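Local coordinates for hypothetical membrane spanning protein (Vibrio fischeri, PDB 4RCK), which is of unknown function but carries a magnesium-binding von Willebrand factor A domain of the BatA type, part of a longer, probably membrane-spanning protein, at residues Y157-R169 / K174-D186. Residues are numbered along the deposited sequence; the frame is centred on the assembly and turned at random.
Sequences YTVGIGAGEMQVR and KQTVNTARDLDED
With chi1 at 60°, Thr179 sets OG1 between its own backbone N and carbonyl carbon, facing the loop at Ala163 and Gly164 at the root of a beta hairpin that projects from the body of the von Willebrand factor A fold. There Gly164 N donates to Thr179 OG1 over 3.1 Å, and Ala163 N adds a weak bond; Asp35 of the second subunit also bonds this hydroxyl. Thr179 N answers Gly164 O at 3.0 Å, approaching from above the carbonyl plane. Beyond it strands 165-169 and 174-178 run antiparallel, with Met166-Val177 and Val168-Gln175 as hydrogen-bonded pairs. Met166, a selenomethionine, shares one face with Val168, Gln175 and Val177, and packs on Phe43 of the second subunit; Val168 CG1 and Val177 CG2 lie 4.3 Å apart. Across the other face, the extended Glu165 chain passes obliquely over Thr176, while the aliphatic parts of Arg169 and Lys174 lie side by side, Arg169 CD 3.9 Å from Lys174 CG. Back toward the parallel sheet, Leu183 spans from strand 154-161 to Tyr199 and Arg201 of strand 199-202, CG anti to its backbone N (chi1 -173°), and its CD1 rests 3.8 Å from Gly160 CA.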
loop_
_atom_site.group_PDB
_atom_site.type_symbol
_atom_site.label_atom_id
_atom_site.label_comp_id
_atom_site.label_asym_id
_atom_site.label_seq_id
_atom_site.Cartn_x
_atom_site.Cartn_y
_atom_site.Cartn_z
ATOM N N TYR A 157 17.046 -11.821 2.756
ATOM C CA TYR A 157 18.383 -11.325 3.047
ATOM C C TYR A 157 18.753 -11.657 4.486
ATOM O O TYR A 157 17.946 -11.472 5.398
ATOM C CB TYR A 157 18.465 -9.812 2.826
ATOM C CG TYR A 157 18.251 -9.369 1.396
ATOM C CD1 TYR A 157 19.286 -9.419 0.475
ATOM C CD2 TYR A 157 17.022 -8.881 0.973
ATOM C CE1 TYR A 157 19.103 -9.010 -0.832
ATOM C CE2 TYR A 157 16.827 -8.468 -0.332
ATOM C CZ TYR A 157 17.871 -8.534 -1.231
ATOM O OH TYR A 157 17.686 -8.125 -2.532
ATOM N N THR A 158 19.973 -12.139 4.692
ATOM C CA THR A 158 20.418 -12.519 6.026
ATOM C C THR A 158 21.535 -11.601 6.518
ATOM O O THR A 158 22.419 -11.218 5.753
ATOM C CB THR A 158 20.898 -13.981 6.054
ATOM O OG1 THR A 158 22.066 -14.118 5.236
ATOM C CG2 THR A 158 19.811 -14.905 5.525
ATOM N N VAL A 159 21.485 -11.242 7.798
ATOM C CA VAL A 159 22.476 -10.344 8.382
ATOM C C VAL A 159 23.104 -10.931 9.642
ATOM O O VAL A 159 22.445 -11.054 10.674
ATOM C CB VAL A 159 21.861 -8.971 8.734
ATOM C CG1 VAL A 159 22.933 -8.024 9.250
ATOM C CG2 VAL A 159 21.155 -8.374 7.526
ATOM N N GLY A 160 24.378 -11.299 9.556
ATOM C CA GLY A 160 25.109 -11.757 10.723
ATOM C C GLY A 160 25.586 -10.562 11.522
ATOM O O GLY A 160 26.071 -9.587 10.946
ATOM N N ILE A 161 25.452 -10.625 12.842
ATOM C CA ILE A 161 25.780 -9.478 13.680
ATOM C C ILE A 161 26.648 -9.862 14.884
ATOM O O ILE A 161 26.309 -10.755 15.666
ATOM C CB ILE A 161 24.492 -8.757 14.151
ATOM C CG1 ILE A 161 24.840 -7.517 14.977
ATOM C CG2 ILE A 161 23.566 -9.701 14.910
ATOM C CD1 ILE A 161 23.648 -6.643 15.288
ATOM N N GLY A 162 27.783 -9.181 15.011
ATOM C CA GLY A 162 28.773 -9.511 16.019
ATOM C C GLY A 162 30.124 -8.937 15.635
ATOM O O GLY A 162 30.451 -8.838 14.452
ATOM N N ALA A 163 30.915 -8.563 16.634
ATOM C CA ALA A 163 32.204 -7.927 16.390
ATOM C C ALA A 163 33.266 -8.927 15.947
ATOM O O ALA A 163 34.090 -8.628 15.082
ATOM C CB ALA A 163 32.671 -7.188 17.635
ATOM N N GLY A 164 33.242 -10.115 16.541
ATOM C CA GLY A 164 34.293 -11.091 16.323
ATOM C C GLY A 164 35.407 -10.870 17.327
ATOM O O GLY A 164 35.148 -10.452 18.456
ATOM N N GLU A 165 36.643 -11.143 16.920
ATOM C CA GLU A 165 37.793 -10.967 17.803
ATOM C C GLU A 165 37.925 -9.514 18.247
ATOM O O GLU A 165 37.932 -8.598 17.424
ATOM C CB GLU A 165 39.081 -11.432 17.117
ATOM C CG GLU A 165 39.868 -12.455 17.923
ATOM C CD GLU A 165 41.218 -12.782 17.312
ATOM O OE1 GLU A 165 41.435 -12.455 16.126
ATOM O OE2 GLU A 165 42.065 -13.363 18.022
HETATM N N MSE A 166 38.025 -9.311 19.557
HETATM C CA MSE A 166 38.050 -7.971 20.129
HETATM C C MSE A 166 39.010 -7.899 21.314
HETATM O O MSE A 166 38.927 -8.706 22.239
HETATM C CB MSE A 166 36.640 -7.555 20.564
HETATM C CG MSE A 166 36.272 -6.117 20.237
HETATM SE SE MSE A 166 34.390 -5.725 20.592
HETATM C CE MSE A 166 34.377 -5.985 22.525
ATOM N N GLN A 167 39.927 -6.936 21.271
ATOM C CA GLN A 167 40.831 -6.679 22.389
ATOM C C GLN A 167 40.113 -5.850 23.442
ATOM O O GLN A 167 39.494 -4.833 23.128
ATOM C CB GLN A 167 42.100 -5.966 21.912
ATOM C CG GLN A 167 42.774 -5.076 22.959
ATOM C CD GLN A 167 43.554 -5.856 24.002
ATOM O OE1 GLN A 167 43.010 -6.258 25.030
ATOM N NE2 GLN A 167 44.841 -6.063 23.745
ATOM N N VAL A 168 40.193 -6.288 24.692
ATOM C CA VAL A 168 39.458 -5.635 25.761
ATOM C C VAL A 168 40.306 -5.540 27.025
ATOM O O VAL A 168 41.161 -6.390 27.286
ATOM C CB VAL A 168 38.125 -6.383 26.049
ATOM C CG1 VAL A 168 38.136 -7.048 27.422
ATOM C CG2 VAL A 168 36.939 -5.436 25.910
ATOM N N ARG A 169 40.082 -4.477 27.790
ATOM C CA ARG A 169 40.746 -4.295 29.069
ATOM C C ARG A 169 39.862 -4.782 30.198
ATOM O O ARG A 169 38.997 -4.044 30.674
ATOM C CB ARG A 169 41.089 -2.826 29.291
ATOM C CG ARG A 169 42.037 -2.573 30.441
ATOM C CD ARG A 169 43.368 -2.113 29.899
ATOM N NE ARG A 169 43.159 -1.115 28.859
ATOM C CZ ARG A 169 44.062 -0.217 28.490
ATOM N NH1 ARG A 169 43.779 0.656 27.532
ATOM N NH2 ARG A 169 45.250 -0.184 29.080
ATOM N N LYS A 174 44.413 -7.092 30.151
ATOM C CA LYS A 174 44.025 -7.067 28.746
ATOM C C LYS A 174 43.666 -8.470 28.268
ATOM O O LYS A 174 44.353 -9.438 28.591
ATOM C CB LYS A 174 45.145 -6.465 27.898
ATOM C CG LYS A 174 45.445 -5.020 28.265
ATOM C CD LYS A 174 46.878 -4.647 27.943
ATOM C CE LYS A 174 47.119 -4.601 26.446
ATOM N NZ LYS A 174 46.379 -3.482 25.799
ATOM N N GLN A 175 42.583 -8.571 27.504
ATOM C CA GLN A 175 42.014 -9.867 27.151
ATOM C C GLN A 175 41.450 -9.873 25.732
ATOM O O GLN A 175 40.929 -8.865 25.256
ATOM C CB GLN A 175 40.925 -10.242 28.165
ATOM C CG GLN A 175 40.291 -11.613 27.967
ATOM C CD GLN A 175 39.343 -11.975 29.085
ATOM O OE1 GLN A 175 39.376 -11.367 30.156
ATOM N NE2 GLN A 175 38.486 -12.966 28.843
ATOM N N THR A 176 41.571 -11.014 25.061
ATOM C CA THR A 176 41.047 -11.163 23.710
ATOM C C THR A 176 39.737 -11.945 23.691
ATOM O O THR A 176 39.710 -13.147 23.954
ATOM C CB THR A 176 42.058 -11.862 22.791
ATOM O OG1 THR A 176 43.233 -11.050 22.672
ATOM C CG2 THR A 176 41.455 -12.076 21.414
ATOM N N VAL A 177 38.653 -11.248 23.370
ATOM C CA VAL A 177 37.335 -11.861 23.303
ATOM C C VAL A 177 36.850 -11.953 21.861
ATOM O O VAL A 177 36.900 -10.972 21.120
ATOM C CB VAL A 177 36.300 -11.066 24.131
ATOM C CG1 VAL A 177 35.009 -11.854 24.273
ATOM C CG2 VAL A 177 36.870 -10.715 25.497
ATOM N N ASN A 178 36.406 -13.141 21.458
ATOM C CA ASN A 178 35.696 -13.299 20.193
ATOM C C ASN A 178 34.203 -13.358 20.480
ATOM O O ASN A 178 33.690 -14.377 20.942
ATOM C CB ASN A 178 36.159 -14.549 19.441
ATOM C CG ASN A 178 35.478 -14.704 18.091
ATOM O OD1 ASN A 178 35.720 -13.927 17.168
ATOM N ND2 ASN A 178 34.629 -15.719 17.970
ATOM N N THR A 179 33.514 -12.256 20.200
ATOM C CA THR A 179 32.151 -12.054 20.679
ATOM C C THR A 179 31.067 -12.776 19.880
ATOM O O THR A 179 29.921 -12.863 20.327
ATOM C CB THR A 179 31.810 -10.564 20.698
ATOM O OG1 THR A 179 31.920 -10.033 19.373
ATOM C CG2 THR A 179 32.764 -9.813 21.612
ATOM N N ALA A 180 31.426 -13.294 18.711
ATOM C CA ALA A 180 30.470 -14.024 17.890
ATOM C C ALA A 180 31.004 -15.395 17.505
ATOM O O ALA A 180 31.188 -15.689 16.325
ATOM C CB ALA A 180 30.115 -13.224 16.644
ATOM N N ARG A 181 31.250 -16.229 18.507
ATOM C CA ARG A 181 31.663 -17.604 18.270
ATOM C C ARG A 181 30.488 -18.391 17.720
ATOM O O ARG A 181 30.640 -19.234 16.834
ATOM C CB ARG A 181 32.169 -18.245 19.562
ATOM C CG ARG A 181 32.389 -17.246 20.681
ATOM C CD ARG A 181 31.658 -17.640 21.955
ATOM N NE ARG A 181 31.258 -16.465 22.725
ATOM C CZ ARG A 181 32.087 -15.734 23.463
ATOM N NH1 ARG A 181 33.369 -16.052 23.531
ATOM N NH2 ARG A 181 31.634 -14.681 24.131
ATOM N N ASP A 182 29.309 -18.088 18.253
ATOM C CA ASP A 182 28.100 -18.838 17.958
ATOM C C ASP A 182 27.615 -18.622 16.528
ATOM O O ASP A 182 27.115 -19.558 15.898
ATOM C CB ASP A 182 26.999 -18.453 18.946
ATOM C CG ASP A 182 26.078 -19.607 19.271
ATOM O OD1 ASP A 182 26.570 -20.751 19.351
ATOM O OD2 ASP A 182 24.864 -19.368 19.448
ATOM N N LEU A 183 27.772 -17.392 16.034
ATOM C CA LEU A 183 27.273 -16.982 14.720
ATOM C C LEU A 183 27.515 -18.001 13.606
ATOM O O LEU A 183 28.649 -18.242 13.205
ATOM C CB LEU A 183 27.896 -15.640 14.319
ATOM C CG LEU A 183 27.345 -15.000 13.042
ATOM C CD1 LEU A 183 25.926 -14.499 13.278
ATOM C CD2 LEU A 183 28.243 -13.880 12.542
ATOM N N ASP A 184 26.428 -18.596 13.122
ATOM C CA ASP A 184 26.479 -19.516 11.992
ATOM C C ASP A 184 26.359 -18.740 10.691
ATOM O O ASP A 184 25.265 -18.320 10.308
ATOM C CB ASP A 184 25.365 -20.561 12.094
ATOM C CG ASP A 184 25.602 -21.759 11.200
ATOM O OD1 ASP A 184 26.462 -21.678 10.299
ATOM O OD2 ASP A 184 24.917 -22.784 11.394
ATOM N N GLU A 185 27.486 -18.556 10.012
ATOM C CA GLU A 185 27.509 -17.741 8.807
ATOM C C GLU A 185 27.162 -18.539 7.554
ATOM O O GLU A 185 26.445 -18.048 6.681
ATOM C CB GLU A 185 28.876 -17.071 8.640
ATOM C CG GLU A 185 29.164 -15.996 9.680
ATOM C CD GLU A 185 30.334 -15.109 9.302
ATOM O OE1 GLU A 185 30.120 -14.117 8.575
ATOM O OE2 GLU A 185 31.468 -15.407 9.731
ATOM N N ASP A 186 27.648 -19.773 7.464
ATOM C CA ASP A 186 27.419 -20.560 6.256
ATOM C C ASP A 186 26.008 -21.150 6.202
ATOM O O ASP A 186 25.556 -21.565 5.139
ATOM C CB ASP A 186 28.463 -21.672 6.116
ATOM C CG ASP A 186 28.512 -22.586 7.319
ATOM O OD1 ASP A 186 28.514 -22.071 8.456
ATOM O OD2 ASP A 186 28.552 -23.820 7.128
#